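Local coordinates for protein carbohydrate oxidase (Microdochium nivale, PDB 3RJA) that oxidises the C1 hydroxyl of mono-, oligo- and polysaccharides to lactones with an FAD cofactor, passing the electrons to oxygen to give hydrogen peroxide, at residues Gly11-Asp15 and Ile40-Gln44; Ala237-Arg243 and Gly361-Gln366; Asp350-Gln356 and Ile386-Tyr392. All coordinates share one frame; numbering follows the deposited sequence.

How the contacts relate
Contact 1 closes before the others open along the chain; the segments of contacts 2 and 3 alternate, 237-243, 350-356, 361-366 and 386-392. Contact 1 ties the loop between helices 2-9 and 20-25 to strand 39-42, at the edge of a three-stranded parallel sheet. Contact 3 joins strands 352-359 and 384-392 in the middle of the large antiparallel sheet, and contact 2 holds the loop linking these two strands against the end of helix 223-239. Centres lie about 27 Å apart for contacts 2 and 3 and about 36 Å for contacts 1 and 3. Contacts 1 and 3 each meet a separate substrate analogue, and the Y389 side chain of contact 3 is about 6 Å from the FAD.

Contact 1: residues Gly11-Asp15 and Ile40-Gln44; sequences GVPID and IAQTQ. With ABL ((2R,3R,4R,5R)-4,5-dihydroxy-2-(hydroxymethyl)-6-oxopiperidin-3-yl beta-D-glucopyranoside), chain H.
D15 and I40 meet through both backbone and side chain. The amide of D15 donates to I40 O at 2.9 Å, almost in line with the carbonyl, while the D15 carboxylate comes down beside the I40 side chain. From CB outward, D15 first passes I40 CB on the protein side and the lactam oxygen O1A of the bound disaccharide analogue on the other. With CG anti to the carbonyl carbon (chi1 -73°), the carboxylate is divided between two surroundings. OD2 rests against the methyl CG2 of I40 at 3.4 Å, and OD1 lies 2.8 Å from the ring nitrogen N5 of the analogue. The carboxylate stands nearly at right angles to the amide plane of Q42, whose side chain crosses that of D15.

Two residues back along the loop, at P13, the donor is on the strand instead: the amide of Q42 gives its hydrogen to P13 O at 2.9 Å, the donor standing above the carbonyl plane. These two bonds flank a single backbone bridge between I14 and A41, by which the irregular loop following helix 2-9 is laid along strand 39-42, an edge strand of the small parallel sheet in the FAD-binding domain. On its other side this strand bonds to strand 84-87. The helix before the loop ends in a Schellman motif with G11 at its C-prime position.

V12 reaches the strand by its CG1 branch, which touches the methyl of A41 at 3.7 Å. The pyrrolidine of P13 covers Q42 O, P13 CB also lying 3.4 Å from O6A, the hydroxymethyl oxygen of the lactam ring. The analogue is also hydrogen-bonded to T19 OG1 and I16 N. At the far end, a water accepts from I40 N and donates to D15 O at 2.6 Å.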
loop_
_atom_site.group_PDB
_atom_site.type_symbol
_atom_site.label_atom_id
_atom_site.label_comp_id
_atom_site.label_asym_id
_atom_site.label_seq_id
_atom_site.Cartn_x
_atom_site.Cartn_y
_atom_site.Cartn_z
ATOM N N GLY A 11 20.411 -24.972 -7.187
ATOM C CA GLY A 11 19.361 -25.011 -8.206
ATOM C C GLY A 11 18.489 -23.747 -8.310
ATOM O O GLY A 11 17.408 -23.787 -8.906
ATOM N N VAL A 12 18.937 -22.626 -7.739
ATOM C CA VAL A 12 18.135 -21.393 -7.778
ATOM C C VAL A 12 18.421 -20.622 -9.064
ATOM O O VAL A 12 19.565 -20.265 -9.309
ATOM C CB VAL A 12 18.426 -20.484 -6.573
ATOM C CG1 VAL A 12 17.652 -19.177 -6.695
ATOM C CG2 VAL A 12 18.082 -21.198 -5.293
ATOM N N PRO A 13 17.381 -20.372 -9.898
ATOM C CA PRO A 13 17.615 -19.577 -11.123
ATOM C C PRO A 13 18.096 -18.168 -10.778
ATOM O O PRO A 13 17.676 -17.577 -9.772
ATOM C CB PRO A 13 16.249 -19.551 -11.808
ATOM C CG PRO A 13 15.467 -20.695 -11.174
ATOM C CD PRO A 13 15.982 -20.823 -9.780
ATOM N N ILE A 14 19.047 -17.678 -11.565
ATOM C CA ILE A 14 19.606 -16.370 -11.331
ATOM C C ILE A 14 19.467 -15.550 -12.598
ATOM O O ILE A 14 19.431 -16.110 -13.668
ATOM C CB ILE A 14 21.068 -16.437 -10.834
ATOM C CG1 ILE A 14 21.972 -17.205 -11.804
ATOM C CG2 ILE A 14 21.118 -17.044 -9.411
ATOM C CD1 ILE A 14 23.471 -17.025 -11.537
ATOM N N ASP A 15 19.352 -14.228 -12.481
ATOM C CA ASP A 15 19.329 -13.396 -13.675
ATOM C C ASP A 15 20.773 -13.122 -14.120
ATOM O O ASP A 15 21.678 -13.023 -13.305
ATOM C CB ASP A 15 18.582 -12.064 -13.450
ATOM C CG ASP A 15 17.074 -12.222 -13.350
ATOM O OD1 ASP A 15 16.490 -13.237 -13.798
ATOM O OD2 ASP A 15 16.442 -11.280 -12.812
ATOM N N ILE A 40 20.446 -11.352 -8.565
ATOM C CA ILE A 40 19.007 -11.528 -8.535
ATOM C C ILE A 40 18.643 -13.012 -8.671
ATOM O O ILE A 40 18.916 -13.621 -9.713
ATOM C CB ILE A 40 18.312 -10.728 -9.635
ATOM C CG1 ILE A 40 18.797 -9.261 -9.661
ATOM C CG2 ILE A 40 16.769 -10.782 -9.454
ATOM C CD1 ILE A 40 18.077 -8.411 -10.768
ATOM N N ALA A 41 18.033 -13.573 -7.608
ATOM C CA ALA A 41 17.495 -14.937 -7.582
ATOM C C ALA A 41 16.029 -14.883 -8.024
ATOM O O ALA A 41 15.175 -14.330 -7.307
ATOM C CB ALA A 41 17.579 -15.533 -6.189
ATOM N N GLN A 42 15.747 -15.427 -9.207
ATOM C CA GLN A 42 14.395 -15.384 -9.763
ATOM C C GLN A 42 13.713 -16.704 -9.366
ATOM O O GLN A 42 13.801 -17.711 -10.099
ATOM C CB GLN A 42 14.447 -15.224 -11.279
ATOM C CG GLN A 42 13.100 -14.856 -11.920
ATOM C CD GLN A 42 13.129 -14.957 -13.436
ATOM O OE1 GLN A 42 13.313 -13.947 -14.149
ATOM N NE2 GLN A 42 12.944 -16.158 -13.939
ATOM N N THR A 43 13.076 -16.706 -8.195
ATOM C CA THR A 43 12.652 -17.955 -7.565
ATOM C C THR A 43 11.385 -18.538 -8.174
ATOM O O THR A 43 10.510 -17.794 -8.596
ATOM C CB THR A 43 12.425 -17.776 -6.044
ATOM O OG1 THR A 43 11.461 -16.736 -5.803
ATOM C CG2 THR A 43 13.751 -17.448 -5.331
ATOM N N GLN A 44 11.259 -19.861 -8.142
ATOM C CA GLN A 44 10.067 -20.546 -8.630
ATOM C C GLN A 44 9.324 -21.285 -7.508
ATOM O O GLN A 44 8.127 -21.555 -7.618
ATOM C CB GLN A 44 10.443 -21.539 -9.765
ATOM C CG GLN A 44 10.890 -20.847 -11.057
ATOM C CD GLN A 44 9.731 -20.146 -11.811
ATOM O OE1 GLN A 44 8.553 -20.468 -11.606
ATOM N NE2 GLN A 44 10.068 -19.183 -12.671
HETATM C C1A ABL H . 17.822 -14.487 -16.844
HETATM O O1A ABL H . 18.304 -13.337 -16.718
HETATM C C2A ABL H . 17.949 -15.273 -18.151
HETATM O O2A ABL H . 18.054 -14.312 -19.198
HETATM C C3A ABL H . 16.687 -16.112 -18.408
HETATM O O3A ABL H . 16.921 -16.920 -19.576
HETATM C C4A ABL H . 16.413 -17.011 -17.235
HETATM O O1 ABL H . 15.227 -17.794 -17.470
HETATM C C5A ABL H . 16.059 -16.049 -16.068
HETATM N N5 ABL H . 17.154 -15.090 -15.835
HETATM C C6A ABL H . 15.885 -16.853 -14.759
HETATM O O6A ABL H . 16.788 -17.943 -14.719
HETATM C C1 ABL H . 15.273 -19.239 -17.574
HETATM C C2 ABL H . 13.839 -19.767 -17.771
HETATM O O2 ABL H . 13.009 -19.388 -16.669
HETATM C C3 ABL H . 13.844 -21.283 -17.907
HETATM O O3 ABL H . 12.539 -21.675 -18.289
HETATM C C4 ABL H . 14.921 -21.742 -18.940
HETATM O O4 ABL H . 15.065 -23.154 -18.894
HETATM C C5 ABL H . 16.273 -21.083 -18.648
HETATM O O5 ABL H . 16.061 -19.663 -18.663
HETATM C C6 ABL H . 17.411 -21.510 -19.585
HETATM O O6 ABL H . 17.168 -21.316 -20.954
HETATM O O HOH W 1 21.621 -11.692 -11.053
#

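Contact 2: residues Ala237-Arg243 and Gly361-Gln366; sequences ARWVAPR and GGKNSQ
The C-terminal end of helix 223-239 and the chain that leaves it receive a type I beta turn, G362 to S365, from the loop between strands 352-359 and 384-392. The turn is closed by its own S365 N to G362 O bond. Its second residue, K363, donates its backbone NH to R238 O in the last turn of the helix at 3.0 Å, and G362 CA makes a CA-H...O contact with A237 O. A beta-carbon on G362 would run into that same carbonyl.

N364 is the side chain that reaches across. CG lies anti to the carbonyl carbon (chi1 -54°), which brings ND2 to A241 O at 3.0 Å; the acceptor is close to the amide plane, whereas ND2 stands well above the plane of the carbonyl. ND2 also gives to a water, which accepts from K363 NZ at 2.7 Å as well. A second water takes the backbone NH of N364 and lies 2.7 Å from A241 O.

Farther along, the extended R243 side chain crosses Q366 obliquely, its NE 3.4 Å from Q366 NE2. Both are donors, so this pair is packing; R243 NE has a weak bond to M152 O instead. At the helix end R238 O is met by a backbone NH and A237 O by waters, while A241 O beyond it takes the asparagine amide and a water, so the junction rests on hydrogen bonds rather than on a salt bridge between the two segments.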
loop_
_atom_site.group_PDB
_atom_site.type_symbol
_atom_site.label_atom_id
_atom_site.label_comp_id
_atom_site.label_asym_id
_atom_site.label_seq_id
_atom_site.Cartn_x
_atom_site.Cartn_y
_atom_site.Cartn_z
ATOM N N ALA A 237 -17.853 11.502 7.270
ATOM C CA ALA A 237 -16.992 10.331 7.464
ATOM C C ALA A 237 -17.092 9.837 8.920
ATOM O O ALA A 237 -17.341 8.647 9.178
ATOM C CB ALA A 237 -15.536 10.671 7.095
ATOM N N ARG A 238 -16.933 10.755 9.873
ATOM C CA ARG A 238 -16.808 10.330 11.261
ATOM C C ARG A 238 -18.111 9.743 11.785
ATOM O O ARG A 238 -18.111 8.680 12.399
ATOM C CB ARG A 238 -16.336 11.481 12.149
ATOM C CG ARG A 238 -16.129 11.081 13.599
ATOM C CD ARG A 238 -15.552 12.229 14.405
ATOM N NE ARG A 238 -14.318 12.803 13.856
ATOM C CZ ARG A 238 -13.121 12.195 13.880
ATOM N NH1 ARG A 238 -12.989 10.977 14.386
ATOM N NH2 ARG A 238 -12.051 12.804 13.396
ATOM N N TRP A 239 -19.223 10.395 11.473
ATOM C CA TRP A 239 -20.483 10.091 12.147
ATOM C C TRP A 239 -21.623 9.465 11.356
ATOM O O TRP A 239 -22.559 8.960 11.968
ATOM C CB TRP A 239 -20.994 11.371 12.809
ATOM C CG TRP A 239 -20.139 11.829 13.974
ATOM C CD1 TRP A 239 -19.869 11.132 15.134
ATOM C CD2 TRP A 239 -19.484 13.100 14.104
ATOM N NE1 TRP A 239 -19.081 11.909 15.982
ATOM C CE2 TRP A 239 -18.836 13.118 15.369
ATOM C CE3 TRP A 239 -19.389 14.236 13.272
ATOM C CZ2 TRP A 239 -18.085 14.225 15.815
ATOM C CZ3 TRP A 239 -18.649 15.345 13.721
ATOM C CH2 TRP A 239 -18.005 15.325 14.988
ATOM N N VAL A 240 -21.570 9.519 10.018
ATOM C CA VAL A 240 -22.735 9.213 9.181
ATOM C C VAL A 240 -22.494 8.138 8.123
ATOM O O VAL A 240 -23.331 7.240 7.951
ATOM C CB VAL A 240 -23.262 10.495 8.453
ATOM C CG1 VAL A 240 -24.588 10.204 7.673
ATOM C CG2 VAL A 240 -23.473 11.651 9.454
ATOM N N ALA A 241 -21.388 8.261 7.375
ATOM C CA ALA A 241 -21.113 7.382 6.231
ATOM C C ALA A 241 -21.404 5.887 6.519
ATOM O O ALA A 241 -20.749 5.257 7.371
ATOM C CB ALA A 241 -19.662 7.570 5.729
ATOM N N PRO A 242 -22.412 5.315 5.829
ATOM C CA PRO A 242 -22.686 3.899 6.016
ATOM C C PRO A 242 -21.485 3.066 5.576
ATOM O O PRO A 242 -20.644 3.539 4.824
ATOM C CB PRO A 242 -23.891 3.650 5.099
ATOM C CG PRO A 242 -24.560 5.001 5.029
ATOM C CD PRO A 242 -23.407 5.954 4.959
ATOM N N ARG A 243 -21.419 1.852 6.090
ATOM C CA ARG A 243 -20.434 0.846 5.703
ATOM C C ARG A 243 -20.275 0.721 4.188
ATOM O O ARG A 243 -19.153 0.676 3.692
ATOM C CB ARG A 243 -20.880 -0.504 6.274
ATOM C CG ARG A 243 -19.818 -1.562 6.244
ATOM C CD ARG A 243 -20.386 -2.924 6.688
ATOM N NE ARG A 243 -19.379 -3.953 6.482
ATOM C CZ ARG A 243 -19.625 -5.249 6.325
ATOM N NH1 ARG A 243 -20.877 -5.714 6.336
ATOM N NH2 ARG A 243 -18.607 -6.085 6.141
ATOM N N GLY A 361 -10.931 5.754 8.390
ATOM C CA GLY A 361 -11.637 5.422 9.609
ATOM C C GLY A 361 -13.059 5.953 9.606
ATOM O O GLY A 361 -13.665 6.148 8.533
ATOM N N GLY A 362 -13.598 6.195 10.806
ATOM C CA GLY A 362 -14.972 6.643 10.928
ATOM C C GLY A 362 -15.832 5.540 11.516
ATOM O O GLY A 362 -15.481 4.354 11.449
ATOM N N LYS A 363 -16.971 5.933 12.074
ATOM C CA LYS A 363 -17.846 5.022 12.819
ATOM C C LYS A 363 -18.164 3.703 12.080
ATOM O O LYS A 363 -18.085 2.617 12.672
ATOM C CB LYS A 363 -19.153 5.739 13.200
ATOM C CG LYS A 363 -19.967 5.008 14.244
ATOM C CD LYS A 363 -21.423 4.879 13.832
ATOM C CE LYS A 363 -22.321 5.829 14.590
ATOM N NZ LYS A 363 -23.745 5.404 14.456
ATOM N N ASN A 364 -18.550 3.790 10.811
ATOM C CA ASN A 364 -18.970 2.580 10.093
ATOM C C ASN A 364 -17.891 1.975 9.178
ATOM O O ASN A 364 -18.167 1.078 8.351
ATOM C CB ASN A 364 -20.288 2.848 9.354
ATOM C CG ASN A 364 -21.371 3.386 10.299
ATOM O OD1 ASN A 364 -21.733 2.718 11.249
ATOM N ND2 ASN A 364 -21.834 4.609 10.065
ATOM N N SER A 365 -16.654 2.451 9.329
ATOM C CA SER A 365 -15.575 1.922 8.510
ATOM C C SER A 365 -15.176 0.549 9.025
ATOM O O SER A 365 -14.810 0.389 10.205
ATOM C CB SER A 365 -14.368 2.855 8.471
ATOM O OG SER A 365 -13.280 2.212 7.801
ATOM N N GLN A 366 -15.227 -0.447 8.145
ATOM C CA GLN A 366 -14.759 -1.789 8.509
ATOM C C GLN A 366 -13.253 -1.841 8.924
ATOM O O GLN A 366 -12.836 -2.693 9.715
ATOM C CB GLN A 366 -15.064 -2.752 7.354
ATOM C CG GLN A 366 -15.081 -4.212 7.708
ATOM C CD GLN A 366 -16.041 -4.630 8.830
ATOM O OE1 GLN A 366 -15.753 -5.599 9.500
ATOM N NE2 GLN A 366 -17.157 -3.931 9.031
HETATM O O HOH W 2 -16.195 6.693 7.477
HETATM O O HOH W 3 -18.930 6.071 9.250
HETATM O O HOH W 4 -23.892 5.746 11.750
#

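Contact 3: residues Asp350-Gln356 and Ile386-Tyr392; sequences DRFWFYQ and IQFYDRY. With ABL ((2R,3R,4R,5R)-4,5-dihydroxy-2-(hydroxymethyl)-6-oxopiperidin-3-yl beta-D-glucopyranoside), chain G.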
loop_
_atom_site.group_PDB
_atom_site.type_symbol
_atom_site.label_atom_id
_atom_site.label_comp_id
_atom_site.label_asym_id
_atom_site.label_seq_id
_atom_site.Cartn_x
_atom_site.Cartn_y
_atom_site.Cartn_z
ATOM N N ASP A 350 5.155 22.933 -13.046
ATOM C CA ASP A 350 6.222 22.325 -13.832
ATOM C C ASP A 350 6.191 20.792 -13.836
ATOM O O ASP A 350 6.885 20.159 -14.659
ATOM C CB ASP A 350 7.605 22.854 -13.423
ATOM C CG ASP A 350 7.980 22.489 -12.014
ATOM O OD1 ASP A 350 7.116 22.528 -11.105
ATOM O OD2 ASP A 350 9.168 22.175 -11.801
ATOM N N ARG A 351 5.379 20.186 -12.962
ATOM C CA ARG A 351 5.189 18.737 -13.050
ATOM C C ARG A 351 3.786 18.321 -12.546
ATOM O O ARG A 351 3.085 19.135 -11.959
ATOM C CB ARG A 351 6.317 18.005 -12.294
ATOM C CG ARG A 351 6.160 18.043 -10.784
ATOM C CD ARG A 351 6.526 19.394 -10.210
ATOM N NE ARG A 351 6.919 19.246 -8.819
ATOM C CZ ARG A 351 7.584 20.153 -8.119
ATOM N NH1 ARG A 351 7.880 19.890 -6.861
ATOM N NH2 ARG A 351 7.970 21.320 -8.691
ATOM N N PHE A 352 3.393 17.076 -12.796
ATOM C CA PHE A 352 2.131 16.541 -12.272
ATOM C C PHE A 352 2.228 16.280 -10.752
ATOM O O PHE A 352 3.257 15.794 -10.250
ATOM C CB PHE A 352 1.791 15.250 -13.001
ATOM C CG PHE A 352 0.544 14.583 -12.518
ATOM C CD1 PHE A 352 -0.688 15.208 -12.633
ATOM C CD2 PHE A 352 0.601 13.304 -11.939
ATOM C CE1 PHE A 352 -1.852 14.589 -12.175
ATOM C CE2 PHE A 352 -0.562 12.657 -11.478
ATOM C CZ PHE A 352 -1.790 13.302 -11.601
ATOM N N TRP A 353 1.182 16.635 -10.018
ATOM C CA TRP A 353 1.102 16.272 -8.607
ATOM C C TRP A 353 -0.350 15.977 -8.286
ATOM O O TRP A 353 -1.245 16.474 -8.978
ATOM C CB TRP A 353 1.676 17.353 -7.664
ATOM C CG TRP A 353 0.965 18.701 -7.711
ATOM C CD1 TRP A 353 1.384 19.837 -8.386
ATOM C CD2 TRP A 353 -0.268 19.066 -7.055
ATOM N NE1 TRP A 353 0.483 20.860 -8.199
ATOM C CE2 TRP A 353 -0.544 20.422 -7.402
ATOM C CE3 TRP A 353 -1.174 18.379 -6.226
ATOM C CZ2 TRP A 353 -1.682 21.115 -6.920
ATOM C CZ3 TRP A 353 -2.315 19.053 -5.767
ATOM C CH2 TRP A 353 -2.566 20.409 -6.129
ATOM N N PHE A 354 -0.568 15.176 -7.237
ATOM C CA PHE A 354 -1.883 15.001 -6.646
ATOM C C PHE A 354 -1.819 14.797 -5.119
ATOM O O PHE A 354 -0.756 14.488 -4.559
ATOM C CB PHE A 354 -2.663 13.882 -7.349
ATOM C CG PHE A 354 -2.139 12.494 -7.072
ATOM C CD1 PHE A 354 -2.420 11.857 -5.866
ATOM C CD2 PHE A 354 -1.390 11.807 -8.047
ATOM C CE1 PHE A 354 -1.953 10.549 -5.615
ATOM C CE2 PHE A 354 -0.924 10.511 -7.820
ATOM C CZ PHE A 354 -1.205 9.878 -6.592
ATOM N N TYR A 355 -2.954 15.009 -4.454
ATOM C CA TYR A 355 -3.167 14.449 -3.111
ATOM C C TYR A 355 -4.438 13.592 -3.181
ATOM O O TYR A 355 -5.297 13.801 -4.034
ATOM C CB TYR A 355 -3.315 15.540 -2.039
ATOM C CG TYR A 355 -4.576 16.363 -2.212
ATOM C CD1 TYR A 355 -5.799 15.901 -1.735
ATOM C CD2 TYR A 355 -4.543 17.610 -2.871
ATOM C CE1 TYR A 355 -6.951 16.645 -1.890
ATOM C CE2 TYR A 355 -5.691 18.371 -3.034
ATOM C CZ TYR A 355 -6.893 17.875 -2.541
ATOM O OH TYR A 355 -8.052 18.583 -2.695
ATOM N N GLN A 356 -4.544 12.625 -2.280
ATOM C CA GLN A 356 -5.778 11.880 -2.047
ATOM C C GLN A 356 -6.035 11.897 -0.565
ATOM O O GLN A 356 -5.137 11.579 0.227
ATOM C CB GLN A 356 -5.671 10.437 -2.552
ATOM C CG GLN A 356 -5.414 10.372 -4.038
ATOM C CD GLN A 356 -5.066 9.004 -4.548
ATOM O OE1 GLN A 356 -5.450 8.621 -5.663
ATOM N NE2 GLN A 356 -4.322 8.259 -3.756
ATOM N N ILE A 386 -3.729 9.844 3.896
ATOM C CA ILE A 386 -3.479 10.918 2.945
ATOM C C ILE A 386 -2.239 10.594 2.151
ATOM O O ILE A 386 -1.194 10.279 2.730
ATOM C CB ILE A 386 -3.308 12.288 3.672
ATOM C CG1 ILE A 386 -4.583 12.628 4.471
ATOM C CG2 ILE A 386 -2.923 13.414 2.684
ATOM C CD1 ILE A 386 -4.436 13.887 5.390
ATOM N N GLN A 387 -2.369 10.665 0.832
ATOM C CA GLN A 387 -1.243 10.514 -0.072
ATOM C C GLN A 387 -0.930 11.835 -0.781
ATOM O O GLN A 387 -1.848 12.534 -1.256
ATOM C CB GLN A 387 -1.494 9.393 -1.101
ATOM C CG GLN A 387 -0.261 9.198 -2.027
ATOM C CD GLN A 387 -0.313 7.963 -2.903
ATOM O OE1 GLN A 387 0.736 7.467 -3.338
ATOM N NE2 GLN A 387 -1.536 7.477 -3.213
ATOM N N PHE A 388 0.371 12.155 -0.830
ATOM C CA PHE A 388 0.949 13.286 -1.538
ATOM C C PHE A 388 1.911 12.694 -2.559
ATOM O O PHE A 388 2.752 11.867 -2.203
ATOM C CB PHE A 388 1.791 14.148 -0.582
ATOM C CG PHE A 388 1.015 14.816 0.526
ATOM C CD1 PHE A 388 0.359 16.038 0.310
ATOM C CD2 PHE A 388 0.983 14.252 1.785
ATOM C CE1 PHE A 388 -0.341 16.667 1.342
ATOM C CE2 PHE A 388 0.294 14.863 2.832
ATOM C CZ PHE A 388 -0.372 16.081 2.613
ATOM N N TYR A 389 1.802 13.111 -3.815
ATOM C CA TYR A 389 2.541 12.469 -4.941
ATOM C C TYR A 389 3.011 13.565 -5.904
ATOM O O TYR A 389 2.220 14.425 -6.270
ATOM C CB TYR A 389 1.615 11.538 -5.696
ATOM C CG TYR A 389 2.250 10.391 -6.472
ATOM C CD1 TYR A 389 2.453 9.152 -5.868
ATOM C CD2 TYR A 389 2.585 10.518 -7.831
ATOM C CE1 TYR A 389 2.985 8.080 -6.564
ATOM C CE2 TYR A 389 3.117 9.423 -8.546
ATOM C CZ TYR A 389 3.307 8.213 -7.887
ATOM O OH TYR A 389 3.835 7.121 -8.539
ATOM N N ASP A 390 4.278 13.501 -6.300
ATOM C CA ASP A 390 4.967 14.546 -7.043
ATOM C C ASP A 390 5.748 13.896 -8.199
ATOM O O ASP A 390 6.820 13.324 -8.000
ATOM C CB ASP A 390 5.911 15.249 -6.082
ATOM C CG ASP A 390 6.552 16.487 -6.669
ATOM O OD1 ASP A 390 6.241 16.833 -7.844
ATOM O OD2 ASP A 390 7.397 17.093 -5.939
ATOM N N ARG A 391 5.198 13.976 -9.401
ATOM C CA ARG A 391 5.733 13.196 -10.513
ATOM C C ARG A 391 6.258 13.999 -11.739
ATOM O O ARG A 391 5.518 14.737 -12.371
ATOM C CB ARG A 391 4.696 12.169 -10.984
ATOM C CG ARG A 391 5.168 11.384 -12.195
ATOM C CD ARG A 391 4.255 10.243 -12.561
ATOM N NE ARG A 391 3.042 10.632 -13.286
ATOM C CZ ARG A 391 1.830 10.071 -13.082
ATOM N NH1 ARG A 391 1.621 9.133 -12.116
ATOM N NH2 ARG A 391 0.796 10.463 -13.822
ATOM N N TYR A 392 7.529 13.780 -12.072
ATOM C CA TYR A 392 8.149 14.297 -13.283
ATOM C C TYR A 392 8.107 13.254 -14.409
ATOM O O TYR A 392 7.812 12.059 -14.176
ATOM C CB TYR A 392 9.588 14.697 -12.991
ATOM C CG TYR A 392 9.722 15.999 -12.227
ATOM C CD1 TYR A 392 9.483 16.049 -10.850
ATOM C CD2 TYR A 392 10.081 17.192 -12.891
ATOM C CE1 TYR A 392 9.610 17.231 -10.137
ATOM C CE2 TYR A 392 10.204 18.389 -12.200
ATOM C CZ TYR A 392 9.965 18.408 -10.832
ATOM O OH TYR A 392 10.103 19.572 -10.140
HETATM C C1A ABL G . -1.858 4.981 -5.190
HETATM O O1A ABL G . -1.761 4.488 -4.042
HETATM C C2A ABL G . -3.206 5.523 -5.707
HETATM O O2A ABL G . -4.238 4.711 -5.150
HETATM C C3A ABL G . -3.307 5.552 -7.253
HETATM O O3A ABL G . -4.458 6.370 -7.581
HETATM C C4A ABL G . -2.071 6.216 -7.828
HETATM O O1 ABL G . -2.138 6.312 -9.274
HETATM C C5A ABL G . -0.809 5.366 -7.449
HETATM N N5 ABL G . -0.771 5.064 -5.993
HETATM C C6A ABL G . 0.520 6.099 -7.764
HETATM O O6A ABL G . 1.622 5.206 -8.010
HETATM C C1 ABL G . -2.548 7.567 -9.888
HETATM C C2 ABL G . -1.976 7.677 -11.324
HETATM O O2 ABL G . -0.548 7.599 -11.252
HETATM C C3 ABL G . -2.447 8.993 -11.957
HETATM O O3 ABL G . -1.962 9.132 -13.293
HETATM C C4 ABL G . -4.006 9.061 -11.885
HETATM O O4 ABL G . -4.517 10.251 -12.469
HETATM C C5 ABL G . -4.463 8.957 -10.425
HETATM O O5 ABL G . -3.961 7.711 -9.883
HETATM C C6 ABL G . -5.985 9.064 -10.273
HETATM O O6 ABL G . -6.702 8.158 -11.049
#
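One wall of the sugar-binding pocket beside the flavin is built from two antiparallel strands, 352-359 and 384-392, whose F352, F354, Q356, Q387, Y389 and R391 share the face turned to the substrate analogue. CB of Y389 sits over the face of the F354 ring, 3.5 Å from its centroid, and the two rings run nearly parallel but slid apart. R391, extended to CD and bent at chi3 (78°), has F352 CD2 over one face of its guanidinium, the two planes 30° apart. Its NH1 and NH2 donate to the glucosyl hydroxyls O2 and O3 at 2.8 and 3.1 Å, and E317 pairs with NH1. Y389 OH, also hydrogen-bonded to E317, accepts from O6A of the analogue. Hydrogen-bonded pairs F354-Y389 and Q356-Q387 fix this register in the middle of the large antiparallel sheet.

D390, on the other face, is gripped side-on by R351, NE to OD1 at 2.7 Å and NH1 to OD2 at 3.0 Å, guanidinium and carboxylate nearly coplanar. NH2 turns to D350 OD1, and R351 CB stands over the centre of the Y392 ring. A methionine in place of R351 would probably leave the D390 and D350 carboxylates without their shared positive partner.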